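Local structure of trypsin-resistant surface T6 protein (4P0D) at residues T22-G27 with F74-V79; T61-I66 with V95-L100; T108-L113 with V142-L147; P181-E186 with F282-N287. The protein forms the backbone (shaft) subunit of pili on serotype M6 Streptococcus pyogenes, built from Ig-like domains and probably joined to its neighbours and the cell wall by sortase. The protein carries 1 engineered substitution. All blocks are in the same frame, centred on the assembly; numbering follows the deposited sequence.

Contact 1: T22-G27 with F74-V79; sequences TLYKIG and FSTENV
K25 lays the start of its side chain against S75 of the antiparallel partner strand and F74 just before it. Its CB lies 3.4 Å from OG of S75. CG is anti to the backbone N (chi1 -171°), and the chain beyond it stays extended: CG passes the same hydroxyl less closely, and CD returns to 3.6 Å from S75 OG while also reaching CB of F74. From there the chain leads away from the partner, and NZ stops 6.8 Å from OE2 of E77, too far for a salt bridge, although the opposite charges may still attract weakly. F74 crosses this lysine at about a right angle and turns its ring edge to the carbonyl of I26. The backbones supply the regular part of the join: L23 and E77 form a hydrogen-bonded pair, with L23 N to E77 O at 2.7 Å and nearly straight (168°). On the face carrying T22, Y24, T76 and N78, methyl CG2 of T22 presses tightly on CG2 of T76 at 3.4 Å, and a water bridges T22 OG1 to N78 OD1. In this Ig-like domain strand 20-31 thus has 75-79 along one side and 94-101 along the other, where I26 and G27 both face V95 in a classic beta bulge; Y24 and I26 lean on helix 56-68, whereas L23, E77 and V79 pack on Y88 of strand 86-91.

Contact 2: T61-I66 with V95-L100; sequences TIANGI and VYIALL
I62 meets I97 through two carbons set by their first torsions: I97 has CG1 anti to the carbonyl carbon (chi1 -66°), I62 has CG2 anti to the backbone N, and I62 CG2 on the helix lies 3.8 Å from I97 CG1 on the strand. In I66 a second torsion of 178° carries CD1 outward from the helix, and that methyl lies 4.2 Å from CB of I97, the branch point of the strand residue. I97 is therefore held by two isoleucines one helical turn apart, each crossing it at a slant. A63, next to I62 in the sequence, fills the adjoining position: its single methyl, CB, packs 4.0 Å from CD2 of L99 and more loosely on CG2 of I97. I97 and L99, two residues apart on strand 95-100, present their side chains to the same side. The axes of the two short segments run at 76° and come within 9.6 Å, so a small patch of helix rides steeply across the strand. All of these meeting atoms are carbons. The helix satisfies its own backbone here, as in I66 N to I62 O at 2.9 Å, and the five buried residues need no polar partner from each other. The contact implies a small, fully buried apolar patch without directional bonds, in the way a helix covers one face of a sheet.

Contact 3: T108-L113 with V142-L147; sequences TYNPIL and VAKSSL
T108, K144 and Y109 give up the most surface where segment 108-113 runs antiparallel to 142-147. T108 forms a hydrogen-bonded pair with S146, its N donating to S146 O at 3.1 Å and its O accepting from S146 N. Its OG1, anti to the backbone N (chi1 180°), is bonded to O of S285. CG2, which lies between the backbone N and the carbonyl carbon, is 3.4 Å from OG of S146; the S146 hydroxyl itself is engaged by N of S182. Y109 stands in the next, non-hydrogen-bonded pair opposite S145. CB of S145 sits over the centre of the tyrosine ring, 3.6 Å from the centroid and 13° off the normal, a clear CH-pi contact. From the ring edge, CB of A143 comes 3.7 Å from CE1. The tyrosine hydroxyl is tied to the carbonyl of E16, and OG of S145 turns to R107, so both polar ends are held outside the pair. K144 contributes by two routes. Its carbonyl O takes a nearly straight bond from N110 N at 2.9 Å, and its extended side chain crosses the amide of N110, with CD 3.5 Å from ND2. Beyond this point the direct pairing gives way: a water links N110 O and K144 N at the break in strand 108-116. The arrangement is that of neighbouring antiparallel strands in an Ig-like beta domain, with strand 139-155 also pairing with 171-179 and so leading into the next domain.

Contact 4: P181-E186 with F282-N287; sequences PSYTKE and FFYSNN
P181 and Y284 mark the nearest backbone approach, 7.1 Å between their CA atoms, so the irregular segment 181-186 passes the end of strand 282-285 without pairing with it and side chains bridge the gap. Y183 does so most directly: its OH accepts a straight hydrogen bond from N of S285 (2.8 Å, 168°) and is also bonded to O of T191, so the buried hydroxyl is held by two partners. O of S285 lies at the edge of the Y183 ring, in its plane, 3.6 Å from CE1. P181 adds the apolar part. Its CD meets CZ of F282 tip to tip at 3.9 Å, and its CG lies equally far from CB of Y284, the two side chains crossing at a slant. S285 shapes what follows: its OG accepts from N of N287 at 3.0 Å in an ST turn and is bonded to O of G306. A loop of the Cna-B-like domain is thus fastened to the end of one of its strands. Around this junction strand 276-285 bonds through F282 and Y284 to strand 307-316 and through F283 to strand 192-197, while P148 of strand 139-155, which runs on from the Ig-like domain, packs on P181, F282 and Y284.

The four contacts run in a chain along the first domain and into the next. Contacts 1 and 2, with centres 9 Å apart, share neighbouring strands: Y24 N lies 2.8 Å from I97 O. Contact 2 passes to contact 3 (12 Å between centres) through A98 N and I112 O, 2.7 Å apart. The interdomain step joins contact 3 to contact 4, whose centres are 11 Å apart, where S146 OG packs 3.5 Å from P181 CA; N64 ND2 probably bonds E186 O, tying helix 56-68 to the same loop. Contacts 1 and 4 do not touch. Calcium, held by S82 and T85, lies about 8 Å from the side chain of V79 in contact 1.

Contact 1: T22-G27 with F74-V79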
# COMPACT_ATOMS: atom_id res chain seq x y z
N THR A 22 -4.62 -31.03 -4.09
CA THR A 22 -5.75 -31.83 -4.49
C THR A 22 -5.47 -32.47 -5.84
O THR A 22 -5.07 -31.79 -6.78
CB THR A 22 -7.02 -30.99 -4.60
OG1 THR A 22 -7.15 -30.13 -3.46
CG2 THR A 22 -8.25 -31.90 -4.70
N LEU A 23 -5.68 -33.78 -5.94
CA LEU A 23 -5.51 -34.51 -7.18
C LEU A 23 -6.91 -34.86 -7.73
O LEU A 23 -7.75 -35.38 -6.99
CB LEU A 23 -4.67 -35.77 -6.98
CG LEU A 23 -3.20 -35.66 -7.38
CD1 LEU A 23 -2.47 -34.59 -6.58
CD2 LEU A 23 -2.52 -37.02 -7.21
N TYR A 24 -7.14 -34.54 -9.00
CA TYR A 24 -8.43 -34.83 -9.63
C TYR A 24 -8.21 -35.86 -10.70
O TYR A 24 -7.48 -35.61 -11.66
CB TYR A 24 -8.99 -33.56 -10.26
CG TYR A 24 -9.18 -32.43 -9.28
CD1 TYR A 24 -10.34 -32.33 -8.54
CD2 TYR A 24 -8.20 -31.44 -9.12
CE1 TYR A 24 -10.53 -31.29 -7.64
CE2 TYR A 24 -8.38 -30.40 -8.23
CZ TYR A 24 -9.55 -30.33 -7.49
OH TYR A 24 -9.77 -29.28 -6.57
N LYS A 25 -8.83 -37.02 -10.55
CA LYS A 25 -8.65 -38.06 -11.54
C LYS A 25 -9.46 -37.75 -12.80
O LYS A 25 -10.69 -37.72 -12.76
CB LYS A 25 -9.03 -39.42 -10.97
CG LYS A 25 -8.67 -40.60 -11.85
CD LYS A 25 -9.24 -41.83 -11.16
CE LYS A 25 -8.62 -43.12 -11.61
NZ LYS A 25 -9.09 -44.17 -10.66
N ILE A 26 -8.75 -37.56 -13.91
CA ILE A 26 -9.34 -37.24 -15.21
C ILE A 26 -9.23 -38.38 -16.22
O ILE A 26 -9.81 -38.29 -17.31
CB ILE A 26 -8.69 -35.99 -15.83
CG1 ILE A 26 -7.17 -36.14 -15.92
CG2 ILE A 26 -9.05 -34.77 -15.00
CD1 ILE A 26 -6.52 -35.29 -17.00
N GLY A 27 -8.47 -39.42 -15.89
CA GLY A 27 -8.25 -40.57 -16.78
C GLY A 27 -8.26 -41.87 -15.98
O GLY A 27 -7.42 -42.06 -15.09
N PHE A 74 -13.26 -38.37 -12.01
CA PHE A 74 -13.73 -39.65 -11.49
C PHE A 74 -13.55 -39.77 -9.99
O PHE A 74 -14.27 -40.51 -9.32
CB PHE A 74 -12.97 -40.78 -12.15
CG PHE A 74 -13.19 -40.84 -13.62
CD1 PHE A 74 -14.33 -41.44 -14.14
CD2 PHE A 74 -12.25 -40.32 -14.50
CE1 PHE A 74 -14.54 -41.50 -15.50
CE2 PHE A 74 -12.46 -40.38 -15.86
CZ PHE A 74 -13.60 -40.98 -16.37
N SER A 75 -12.56 -39.06 -9.46
CA SER A 75 -12.35 -39.01 -8.03
C SER A 75 -11.51 -37.80 -7.69
O SER A 75 -10.83 -37.25 -8.56
CB SER A 75 -11.68 -40.29 -7.52
OG SER A 75 -10.37 -40.41 -8.05
N THR A 76 -11.60 -37.38 -6.44
CA THR A 76 -10.82 -36.27 -5.91
C THR A 76 -10.05 -36.76 -4.70
O THR A 76 -10.65 -37.32 -3.78
CB THR A 76 -11.75 -35.14 -5.45
OG1 THR A 76 -12.60 -34.77 -6.53
CG2 THR A 76 -10.94 -33.92 -4.99
N GLU A 77 -8.73 -36.54 -4.70
CA GLU A 77 -7.85 -36.94 -3.57
C GLU A 77 -7.15 -35.75 -2.93
O GLU A 77 -6.63 -34.85 -3.62
CB GLU A 77 -6.75 -37.89 -4.04
CG GLU A 77 -7.21 -39.07 -4.86
CD GLU A 77 -7.99 -40.09 -4.06
OE1 GLU A 77 -7.88 -40.12 -2.81
OE2 GLU A 77 -8.72 -40.86 -4.71
N ASN A 78 -7.10 -35.76 -1.61
CA ASN A 78 -6.37 -34.77 -0.84
C ASN A 78 -5.02 -35.37 -0.48
O ASN A 78 -4.98 -36.48 0.04
CB ASN A 78 -7.17 -34.43 0.41
CG ASN A 78 -8.63 -34.10 0.10
OD1 ASN A 78 -8.92 -33.35 -0.84
ND2 ASN A 78 -9.55 -34.68 0.87
N VAL A 79 -3.93 -34.68 -0.78
CA VAL A 79 -2.61 -35.25 -0.61
C VAL A 79 -1.83 -34.40 0.40
O VAL A 79 -1.75 -33.18 0.28
CB VAL A 79 -1.90 -35.35 -1.96
CG1 VAL A 79 -0.52 -36.01 -1.82
CG2 VAL A 79 -2.77 -36.13 -2.93
O HOH W 1 -7.45 -31.26 -1.03

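Contact 2: T61-I66 with V95-L100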
# COMPACT_ATOMS: atom_id res chain seq x y z
N THR A 61 -6.57 -25.66 -19.54
CA THR A 61 -7.96 -25.81 -19.99
C THR A 61 -8.75 -26.84 -19.17
O THR A 61 -9.89 -26.58 -18.77
CB THR A 61 -7.99 -26.16 -21.48
OG1 THR A 61 -7.35 -25.10 -22.19
CG2 THR A 61 -9.43 -26.33 -22.01
N ILE A 62 -8.14 -27.99 -18.89
CA ILE A 62 -8.80 -29.04 -18.11
C ILE A 62 -9.06 -28.54 -16.71
O ILE A 62 -10.15 -28.73 -16.16
CB ILE A 62 -7.93 -30.33 -18.07
CG1 ILE A 62 -7.83 -30.93 -19.47
CG2 ILE A 62 -8.51 -31.34 -17.10
CD1 ILE A 62 -6.54 -31.66 -19.79
N ALA A 63 -8.06 -27.89 -16.12
CA ALA A 63 -8.19 -27.34 -14.76
C ALA A 63 -9.32 -26.33 -14.70
O ALA A 63 -10.12 -26.34 -13.75
CB ALA A 63 -6.87 -26.70 -14.31
N ASN A 64 -9.39 -25.45 -15.70
CA ASN A 64 -10.52 -24.51 -15.80
C ASN A 64 -11.85 -25.27 -15.71
O ASN A 64 -12.75 -24.90 -14.95
CB ASN A 64 -10.44 -23.68 -17.10
CG ASN A 64 -9.24 -22.76 -17.15
OD1 ASN A 64 -8.61 -22.47 -16.13
ND2 ASN A 64 -8.90 -22.30 -18.34
N GLY A 65 -11.95 -26.36 -16.46
CA GLY A 65 -13.19 -27.15 -16.55
C GLY A 65 -13.54 -27.82 -15.25
O GLY A 65 -14.70 -27.92 -14.88
N ILE A 66 -12.52 -28.30 -14.54
CA ILE A 66 -12.70 -28.91 -13.24
C ILE A 66 -13.27 -27.90 -12.26
O ILE A 66 -14.17 -28.21 -11.47
CB ILE A 66 -11.36 -29.49 -12.71
CG1 ILE A 66 -10.99 -30.73 -13.53
CG2 ILE A 66 -11.46 -29.83 -11.24
CD1 ILE A 66 -9.69 -31.38 -13.17
N VAL A 95 -4.69 -41.05 -14.65
CA VAL A 95 -4.20 -39.73 -15.05
C VAL A 95 -4.88 -38.70 -14.17
O VAL A 95 -6.09 -38.76 -13.98
CB VAL A 95 -4.55 -39.45 -16.53
CG1 VAL A 95 -3.82 -38.22 -17.04
CG2 VAL A 95 -4.22 -40.66 -17.39
N TYR A 96 -4.10 -37.78 -13.62
CA TYR A 96 -4.58 -36.77 -12.68
C TYR A 96 -4.14 -35.35 -13.04
O TYR A 96 -3.09 -35.13 -13.62
CB TYR A 96 -4.05 -37.05 -11.26
CG TYR A 96 -4.51 -38.35 -10.64
CD1 TYR A 96 -3.86 -39.54 -10.92
CD2 TYR A 96 -5.59 -38.38 -9.75
CE1 TYR A 96 -4.28 -40.73 -10.36
CE2 TYR A 96 -6.01 -39.57 -9.18
CZ TYR A 96 -5.35 -40.73 -9.49
OH TYR A 96 -5.76 -41.91 -8.93
N ILE A 97 -4.94 -34.38 -12.65
CA ILE A 97 -4.51 -32.99 -12.57
C ILE A 97 -4.33 -32.68 -11.10
O ILE A 97 -5.24 -32.91 -10.32
CB ILE A 97 -5.57 -32.04 -13.15
CG1 ILE A 97 -5.74 -32.28 -14.65
CG2 ILE A 97 -5.20 -30.57 -12.88
CD1 ILE A 97 -4.49 -32.10 -15.47
N ALA A 98 -3.16 -32.15 -10.73
CA ALA A 98 -2.94 -31.69 -9.37
C ALA A 98 -3.03 -30.17 -9.34
O ALA A 98 -2.43 -29.50 -10.18
CB ALA A 98 -1.60 -32.18 -8.86
N LEU A 99 -3.81 -29.64 -8.40
CA LEU A 99 -3.83 -28.22 -8.09
C LEU A 99 -3.29 -27.95 -6.68
O LEU A 99 -3.71 -28.59 -5.69
CB LEU A 99 -5.24 -27.62 -8.23
CG LEU A 99 -5.89 -27.74 -9.62
CD1 LEU A 99 -7.30 -27.18 -9.59
CD2 LEU A 99 -5.06 -27.05 -10.71
N LEU A 100 -2.37 -26.99 -6.60
CA LEU A 100 -1.80 -26.53 -5.33
C LEU A 100 -2.36 -25.13 -5.04
O LEU A 100 -2.14 -24.19 -5.82
CB LEU A 100 -0.27 -26.50 -5.41
CG LEU A 100 0.43 -27.86 -5.65
CD1 LEU A 100 0.64 -28.14 -7.13
CD2 LEU A 100 1.78 -27.89 -4.95

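Contact 3: T108-L113 with V142-L147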
# COMPACT_ATOMS: atom_id res chain seq x y z
N THR A 108 1.49 -18.49 -5.99
CA THR A 108 0.51 -19.04 -6.91
C THR A 108 1.22 -20.04 -7.82
O THR A 108 2.34 -19.79 -8.27
CB THR A 108 -0.22 -17.95 -7.73
OG1 THR A 108 -1.16 -18.56 -8.62
CG2 THR A 108 0.74 -17.11 -8.55
N TYR A 109 0.55 -21.17 -8.07
CA TYR A 109 1.14 -22.34 -8.71
C TYR A 109 0.49 -22.61 -10.06
O TYR A 109 -0.69 -22.34 -10.23
CB TYR A 109 0.88 -23.59 -7.84
CG TYR A 109 1.83 -23.79 -6.69
CD1 TYR A 109 2.98 -24.55 -6.84
CD2 TYR A 109 1.56 -23.26 -5.42
CE1 TYR A 109 3.85 -24.76 -5.77
CE2 TYR A 109 2.44 -23.46 -4.36
CZ TYR A 109 3.57 -24.22 -4.54
OH TYR A 109 4.44 -24.45 -3.47
N ASN A 110 1.28 -23.14 -11.00
CA ASN A 110 0.72 -23.70 -12.21
C ASN A 110 0.10 -25.06 -11.89
O ASN A 110 0.49 -25.71 -10.90
CB ASN A 110 1.78 -23.91 -13.29
CG ASN A 110 2.43 -22.60 -13.77
OD1 ASN A 110 1.93 -21.49 -13.58
ND2 ASN A 110 3.57 -22.76 -14.41
N PRO A 111 -0.85 -25.51 -12.73
CA PRO A 111 -1.42 -26.88 -12.65
C PRO A 111 -0.40 -27.96 -12.99
O PRO A 111 0.56 -27.68 -13.69
CB PRO A 111 -2.52 -26.87 -13.71
CG PRO A 111 -2.65 -25.48 -14.19
CD PRO A 111 -1.39 -24.75 -13.86
N ILE A 112 -0.59 -29.18 -12.51
CA ILE A 112 0.31 -30.28 -12.81
C ILE A 112 -0.48 -31.47 -13.34
O ILE A 112 -1.55 -31.80 -12.82
CB ILE A 112 1.15 -30.73 -11.60
CG1 ILE A 112 1.91 -29.54 -11.00
CG2 ILE A 112 2.15 -31.81 -12.01
CD1 ILE A 112 2.59 -29.85 -9.68
N LEU A 113 0.04 -32.07 -14.41
CA LEU A 113 -0.48 -33.34 -14.92
C LEU A 113 0.40 -34.50 -14.45
O LEU A 113 1.59 -34.54 -14.74
CB LEU A 113 -0.51 -33.34 -16.44
CG LEU A 113 -0.92 -34.67 -17.09
CD1 LEU A 113 -2.41 -34.89 -16.99
CD2 LEU A 113 -0.47 -34.66 -18.55
N VAL A 142 8.20 -31.39 -10.80
CA VAL A 142 8.62 -30.21 -10.04
C VAL A 142 7.53 -29.13 -10.12
O VAL A 142 7.18 -28.64 -11.20
CB VAL A 142 9.96 -29.68 -10.57
CG1 VAL A 142 10.42 -28.45 -9.80
CG2 VAL A 142 11.01 -30.79 -10.51
N ALA A 143 6.99 -28.77 -8.97
CA ALA A 143 5.97 -27.76 -8.93
C ALA A 143 6.60 -26.45 -9.35
O ALA A 143 7.81 -26.22 -9.14
CB ALA A 143 5.37 -27.64 -7.55
N LYS A 144 5.77 -25.60 -9.96
CA LYS A 144 6.17 -24.29 -10.43
C LYS A 144 5.24 -23.20 -9.88
O LYS A 144 4.02 -23.24 -10.07
CB LYS A 144 6.21 -24.24 -11.95
CG LYS A 144 6.68 -22.88 -12.49
CD LYS A 144 7.02 -22.95 -13.96
CE LYS A 144 6.97 -21.57 -14.60
NZ LYS A 144 7.56 -21.62 -15.97
N SER A 145 5.83 -22.23 -9.21
CA SER A 145 5.08 -21.17 -8.58
C SER A 145 5.80 -19.82 -8.74
O SER A 145 7.00 -19.77 -9.06
CB SER A 145 4.90 -21.51 -7.09
OG SER A 145 6.16 -21.56 -6.44
N SER A 146 5.06 -18.74 -8.52
CA SER A 146 5.61 -17.38 -8.47
C SER A 146 5.14 -16.68 -7.20
O SER A 146 4.09 -17.00 -6.64
CB SER A 146 5.21 -16.61 -9.74
OG SER A 146 3.79 -16.52 -9.87
N LEU A 147 5.94 -15.74 -6.72
CA LEU A 147 5.63 -15.03 -5.48
C LEU A 147 5.59 -13.55 -5.80
O LEU A 147 6.63 -12.93 -5.99
CB LEU A 147 6.69 -15.32 -4.39
CG LEU A 147 6.58 -14.58 -3.05
CD1 LEU A 147 5.27 -14.90 -2.35
CD2 LEU A 147 7.75 -14.91 -2.14
O HOH W 2 3.05 -18.87 -10.99
O HOH W 3 3.23 -26.53 -10.65

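Contact 4: P181-E186 with F282-N287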
# COMPACT_ATOMS: atom_id res chain seq x y z
N PRO A 181 2.53 -11.96 -10.63
CA PRO A 181 2.35 -13.41 -10.68
C PRO A 181 2.69 -13.90 -12.09
O PRO A 181 2.73 -13.09 -13.02
CB PRO A 181 0.86 -13.58 -10.43
CG PRO A 181 0.24 -12.33 -10.93
CD PRO A 181 1.24 -11.25 -10.64
N SER A 182 2.96 -15.18 -12.22
CA SER A 182 3.15 -15.81 -13.50
C SER A 182 1.93 -16.68 -13.75
O SER A 182 1.70 -17.64 -13.03
CB SER A 182 4.43 -16.64 -13.48
OG SER A 182 4.72 -17.17 -14.75
N TYR A 183 1.11 -16.32 -14.75
CA TYR A 183 -0.09 -17.11 -15.10
C TYR A 183 0.15 -17.80 -16.44
O TYR A 183 0.74 -17.21 -17.33
CB TYR A 183 -1.31 -16.21 -15.29
CG TYR A 183 -1.73 -15.40 -14.10
CD1 TYR A 183 -1.91 -15.99 -12.85
CD2 TYR A 183 -2.03 -14.04 -14.24
CE1 TYR A 183 -2.34 -15.25 -11.77
CE2 TYR A 183 -2.45 -13.29 -13.16
CZ TYR A 183 -2.61 -13.91 -11.92
OH TYR A 183 -3.02 -13.19 -10.85
N THR A 184 -0.30 -19.04 -16.57
CA THR A 184 -0.33 -19.70 -17.87
C THR A 184 -1.36 -19.01 -18.76
O THR A 184 -2.32 -18.40 -18.27
CB THR A 184 -0.66 -21.21 -17.78
OG1 THR A 184 -1.99 -21.42 -17.31
CG2 THR A 184 0.33 -21.92 -16.88
N LYS A 185 -1.15 -19.11 -20.06
CA LYS A 185 -1.91 -18.34 -21.06
C LYS A 185 -3.44 -18.50 -20.97
O LYS A 185 -4.17 -17.53 -21.09
CB LYS A 185 -1.42 -18.72 -22.47
CG LYS A 185 -1.71 -17.69 -23.54
CD LYS A 185 -2.87 -18.10 -24.44
N GLU A 186 -3.91 -19.73 -20.71
CA GLU A 186 -5.36 -20.01 -20.67
C GLU A 186 -6.02 -19.80 -19.31
O GLU A 186 -7.21 -20.07 -19.16
CB GLU A 186 -5.65 -21.44 -21.14
CG GLU A 186 -4.96 -21.81 -22.44
CD GLU A 186 -5.48 -21.05 -23.63
OE1 GLU A 186 -6.69 -20.73 -23.64
OE2 GLU A 186 -4.68 -20.78 -24.55
N PHE A 282 -1.75 -5.01 -3.58
CA PHE A 282 -1.64 -5.66 -4.88
C PHE A 282 -2.38 -6.99 -4.83
O PHE A 282 -1.93 -7.94 -4.17
CB PHE A 282 -0.17 -5.84 -5.27
CG PHE A 282 0.04 -6.53 -6.59
CD1 PHE A 282 -0.85 -6.36 -7.66
CD2 PHE A 282 1.16 -7.32 -6.78
CE1 PHE A 282 -0.62 -6.99 -8.88
CE2 PHE A 282 1.39 -7.93 -8.00
CZ PHE A 282 0.50 -7.79 -9.04
N PHE A 283 -3.52 -7.04 -5.54
CA PHE A 283 -4.38 -8.22 -5.59
C PHE A 283 -4.09 -9.00 -6.84
O PHE A 283 -4.01 -8.43 -7.92
CB PHE A 283 -5.85 -7.85 -5.63
CG PHE A 283 -6.30 -7.07 -4.46
CD1 PHE A 283 -6.22 -5.69 -4.45
CD2 PHE A 283 -6.80 -7.72 -3.33
CE1 PHE A 283 -6.63 -4.96 -3.36
CE2 PHE A 283 -7.22 -6.99 -2.23
CZ PHE A 283 -7.14 -5.61 -2.24
N TYR A 284 -3.98 -10.33 -6.68
CA TYR A 284 -3.76 -11.24 -7.81
C TYR A 284 -4.46 -12.57 -7.48
O TYR A 284 -5.02 -12.72 -6.38
CB TYR A 284 -2.25 -11.44 -8.06
CG TYR A 284 -1.52 -11.91 -6.82
CD1 TYR A 284 -1.02 -11.00 -5.89
CD2 TYR A 284 -1.37 -13.28 -6.55
CE1 TYR A 284 -0.39 -11.44 -4.74
CE2 TYR A 284 -0.74 -13.72 -5.39
CZ TYR A 284 -0.24 -12.80 -4.50
OH TYR A 284 0.39 -13.22 -3.33
N SER A 285 -4.47 -13.50 -8.43
CA SER A 285 -5.07 -14.81 -8.18
C SER A 285 -4.04 -15.84 -7.70
O SER A 285 -2.99 -15.98 -8.30
CB SER A 285 -5.76 -15.39 -9.41
OG SER A 285 -6.27 -16.69 -9.07
N ASN A 286 -4.37 -16.55 -6.63
CA ASN A 286 -3.58 -17.72 -6.21
C ASN A 286 -4.26 -19.05 -6.57
O ASN A 286 -3.88 -20.12 -6.07
CB ASN A 286 -3.21 -17.64 -4.72
CG ASN A 286 -4.40 -17.72 -3.79
OD1 ASN A 286 -5.56 -17.62 -4.21
ND2 ASN A 286 -4.12 -17.88 -2.51
N ASN A 287 -5.25 -18.97 -7.46
CA ASN A 287 -5.92 -20.15 -8.00
C ASN A 287 -6.42 -19.74 -9.37
O ASN A 287 -7.62 -19.59 -9.58
CB ASN A 287 -7.05 -20.57 -7.06
CG ASN A 287 -7.57 -21.97 -7.35
OD1 ASN A 287 -7.08 -22.68 -8.23
ND2 ASN A 287 -8.58 -22.36 -6.60